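Local coordinates for beta-ketoacyl synthase (Pseudomonas aeruginosa, PDB 4CW4) that condenses acetyl-CoA with malonyl-ACP to make acetoacetyl-ACP, the primer of fatty acid synthesis, and works as a homodimer, at the interface of chains A and B. Numbering follows the deposited sequence. Chains: chain A/B, Beta-ketoacyl synthase.

Contacts 1 and 2 are neighbouring patches of one dimer interface, their C-alpha centres about 5 Å apart. They share A:Ala270, A:Tyr271 and B:Lys400, and in both the end of chain A's helix 263-273 meets a loop of chain B. Contact 2 takes residues 398 to 400 of that loop, and contact 1 carries on to residue 403; chain A adds its loop around residue 600 to each. The homodimer is two-fold symmetric, and both patches recur with the chains exchanged. Their centres lie about 28 and 29 Å from the nucleophile A:Cys286; as parts of the homodimer interface, they probably serve assembly more than chemistry.

Contact 1: the interface of chains A and B. Residues chain A 267, 270-271, 600; chain B 400-403.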
# COMPACT_ATOMS: atom_id res chain seq x y z
N PHE A 267 13.24 0.95 -3.28
CA PHE A 267 14.66 0.99 -2.98
C PHE A 267 15.38 -0.27 -3.47
O PHE A 267 16.52 -0.23 -3.88
CB PHE A 267 14.90 1.18 -1.48
CG PHE A 267 15.12 2.61 -1.08
CD1 PHE A 267 14.37 3.63 -1.62
CD2 PHE A 267 16.11 2.94 -0.17
CE1 PHE A 267 14.57 4.94 -1.27
CE2 PHE A 267 16.33 4.28 0.18
CZ PHE A 267 15.56 5.28 -0.38
N ALA A 270 15.87 0.13 -7.29
CA ALA A 270 16.72 1.27 -7.61
C ALA A 270 18.16 1.14 -7.16
O ALA A 270 19.05 1.68 -7.80
CB ALA A 270 16.13 2.52 -7.03
N TYR A 271 18.38 0.46 -6.03
CA TYR A 271 19.69 0.50 -5.38
C TYR A 271 20.29 -0.85 -5.09
O TYR A 271 21.48 -0.93 -4.81
CB TYR A 271 19.60 1.30 -4.08
CG TYR A 271 19.03 2.68 -4.29
CD1 TYR A 271 19.52 3.54 -5.27
CD2 TYR A 271 17.98 3.14 -3.50
CE1 TYR A 271 18.97 4.81 -5.47
CE2 TYR A 271 17.44 4.40 -3.67
CZ TYR A 271 17.94 5.23 -4.66
OH TYR A 271 17.39 6.49 -4.81
N PHE A 600 23.47 3.41 -5.39
CA PHE A 600 23.03 4.77 -5.73
C PHE A 600 23.89 5.45 -6.79
O PHE A 600 25.10 5.60 -6.64
CB PHE A 600 23.00 5.62 -4.45
CG PHE A 600 22.45 7.01 -4.65
CD1 PHE A 600 23.26 8.02 -5.15
CD2 PHE A 600 21.15 7.32 -4.30
CE1 PHE A 600 22.75 9.30 -5.33
CE2 PHE A 600 20.64 8.61 -4.47
CZ PHE A 600 21.44 9.59 -4.98
N LYS B 400 18.98 3.78 -10.01
CA LYS B 400 18.63 5.20 -10.02
C LYS B 400 19.62 6.01 -9.20
O LYS B 400 20.40 5.46 -8.42
CB LYS B 400 17.21 5.42 -9.48
CG LYS B 400 16.10 4.69 -10.26
CD LYS B 400 14.69 4.96 -9.70
CE LYS B 400 14.19 6.39 -9.96
NZ LYS B 400 13.97 6.67 -11.41
N LYS B 401 19.58 7.33 -9.41
CA LYS B 401 20.15 8.29 -8.48
C LYS B 401 18.98 8.73 -7.61
O LYS B 401 18.51 7.95 -6.80
CB LYS B 401 20.75 9.49 -9.23
CG LYS B 401 22.03 9.17 -9.95
CD LYS B 401 22.57 10.38 -10.71
CE LYS B 401 23.83 10.02 -11.50
NZ LYS B 401 24.17 11.10 -12.46
N SER B 402 18.50 9.95 -7.80
CA SER B 402 17.31 10.41 -7.09
C SER B 402 16.17 9.42 -7.31
O SER B 402 15.89 9.02 -8.44
CB SER B 402 16.87 11.77 -7.60
OG SER B 402 15.53 12.03 -7.19
N ILE B 403 15.49 9.06 -6.23
CA ILE B 403 14.42 8.07 -6.30
C ILE B 403 13.19 8.59 -7.03
O ILE B 403 12.37 7.81 -7.45
CB ILE B 403 14.03 7.59 -4.87
CG1 ILE B 403 13.27 6.26 -4.89
CG2 ILE B 403 13.22 8.66 -4.14
CD1 ILE B 403 13.96 5.11 -5.56
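A:Tyr271 and B:Lys401 make the polar centre of this patch of the homodimer interface. The phenol OH of A:Tyr271 donates a hydrogen bond of 2.7 Å to the backbone O of B:Lys401, approaching almost along the C=O axis (173°), and this oxygen also lies in the plane of the tyrosine ring, at its edge. A:Phe600 meets the same peptide: B:Lys401 CA sits 3.9 Å from A:Phe600 CZ, above one face of the phenyl ring and toward its rim. Next to the tyrosine along the helix, the O of A:Ala270 accepts a hydrogen bond from the backbone N of B:Lys400 at 3.0 Å.

The apolar side is built around B:Ile403, whose CD1 reaches the CB of A:Ala270 at 3.7 Å. Its CG1 stands anti to the backbone N (chi1 -162°), which carries CD1 toward chain A, and the side chain crosses that of A:Tyr271 at about a right angle. A:Ala270 CB also takes the aliphatic stem of B:Lys400, with CG at 3.9 Å.

Behind this first shell the tyrosine ring is held by its own chain. A:Ala270 CB covers the centre of one face, and at the edge the ring meets A:Phe267, whose own face receives A:Tyr271 CE2. All three belong to helix 263-273, A:Phe267 near its middle and the other two in its last turn, while A:Phe600 is in a loop and chain B's 400-403 lies between strand 387-394 and helix 409-425.

Contact 2: the interface of chains A and B. Residues chain A 269-271, 599, 604; chain B 398-400.
The backbone of B:Gly398, B:Phe399 and B:Lys400 passes the end of a chain A helix in an extended course, B:Gly398 turning with a positive phi (78°), and the hydrogen bond from B:Lys400 N to A:Ala270 O ties the two chains there.

The ring of B:Phe399 is met over one face by the amide of A:Asn599: ND2 stands 3.3 Å above the plane over the ring centre, and is 3.5 Å from B:Phe399 CZ. Amide and ring planes are 77° apart, so the amide stands nearly upright on the phenyl ring and presents its nitrogen to the face instead of stacking flat. An N-H directed at the aromatic cloud is plausible from this arrangement, although the hydrogens are not seen. The methylene of A:Asn599 adds an apolar touch, CB to B:Phe399 CE1 at 3.6 Å. CG of B:Phe399 lies beside its backbone N (chi1 -69°), opposite the carbonyl carbon, which brings CD1 to 3.3 Å from the O of A:Ala270 and turns one face to A:Asn599.

A:Leu604 approaches the peptide linking B:Phe399 and B:Lys400 through its branch carbon CG, which lies 3.5 Å from the backbone O of B:Phe399, and its methyl CD1 is 3.9 Å from B:Lys400 CA. The chain B segment is therefore lined by A:Ala270, A:Asn599 and A:Leu604.

A:Asn269, A:Ala270 and A:Tyr271 lie in the last turn of helix 263-273. A:Asn599 and A:Leu604 belong to a loop region following the long helix 565-590, and the chain B residues lie in the loop between strand 387-394 and helix 409-425.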
# COMPACT_ATOMS: atom_id res chain seq x y z
N ASN A 269 14.56 -2.16 -6.21
CA ASN A 269 14.76 -2.00 -7.65
C ASN A 269 15.87 -1.00 -7.99
O ASN A 269 16.69 -1.27 -8.85
CB ASN A 269 13.46 -1.57 -8.33
CG ASN A 269 12.40 -2.63 -8.26
OD1 ASN A 269 12.68 -3.83 -8.44
ND2 ASN A 269 11.16 -2.21 -8.03
N ALA A 270 15.87 0.13 -7.29
CA ALA A 270 16.72 1.27 -7.61
C ALA A 270 18.16 1.14 -7.16
O ALA A 270 19.05 1.68 -7.80
CB ALA A 270 16.13 2.52 -7.03
N TYR A 271 18.38 0.46 -6.03
CA TYR A 271 19.69 0.50 -5.38
C TYR A 271 20.29 -0.85 -5.09
O TYR A 271 21.48 -0.93 -4.81
CB TYR A 271 19.60 1.30 -4.08
CG TYR A 271 19.03 2.68 -4.29
CD1 TYR A 271 19.52 3.54 -5.27
CD2 TYR A 271 17.98 3.14 -3.50
CE1 TYR A 271 18.97 4.81 -5.47
CE2 TYR A 271 17.44 4.40 -3.67
CZ TYR A 271 17.94 5.23 -4.66
OH TYR A 271 17.39 6.49 -4.81
N ASN A 599 23.66 0.74 -4.52
CA ASN A 599 24.30 1.16 -5.76
C ASN A 599 23.78 2.50 -6.30
O ASN A 599 23.70 2.68 -7.53
CB ASN A 599 24.12 0.07 -6.81
CG ASN A 599 25.18 0.09 -7.88
OD1 ASN A 599 26.36 0.30 -7.59
ND2 ASN A 599 24.78 -0.13 -9.12
N LEU A 604 23.56 3.40 -14.27
CA LEU A 604 22.28 3.89 -14.78
C LEU A 604 22.15 3.61 -16.26
O LEU A 604 23.11 3.70 -17.02
CB LEU A 604 22.11 5.41 -14.55
CG LEU A 604 21.32 5.82 -13.30
CD1 LEU A 604 22.01 5.34 -12.04
CD2 LEU A 604 21.08 7.33 -13.26
N GLY B 398 15.42 0.30 -13.22
CA GLY B 398 16.78 -0.14 -13.01
C GLY B 398 17.44 0.71 -11.94
O GLY B 398 16.75 1.33 -11.10
N PHE B 399 18.77 0.77 -11.94
CA PHE B 399 19.46 1.59 -10.96
C PHE B 399 19.10 3.07 -11.13
O PHE B 399 18.93 3.56 -12.25
CB PHE B 399 20.96 1.38 -11.04
CG PHE B 399 21.40 0.03 -10.58
CD1 PHE B 399 21.19 -0.37 -9.27
CD2 PHE B 399 22.05 -0.85 -11.45
CE1 PHE B 399 21.61 -1.61 -8.83
CE2 PHE B 399 22.47 -2.09 -11.01
CZ PHE B 399 22.24 -2.47 -9.70
N LYS B 400 18.98 3.78 -10.01
CA LYS B 400 18.63 5.20 -10.02
C LYS B 400 19.62 6.01 -9.20
O LYS B 400 20.40 5.46 -8.42
CB LYS B 400 17.21 5.42 -9.48
CG LYS B 400 16.10 4.69 -10.26
CD LYS B 400 14.69 4.96 -9.70
CE LYS B 400 14.19 6.39 -9.96
NZ LYS B 400 13.97 6.67 -11.41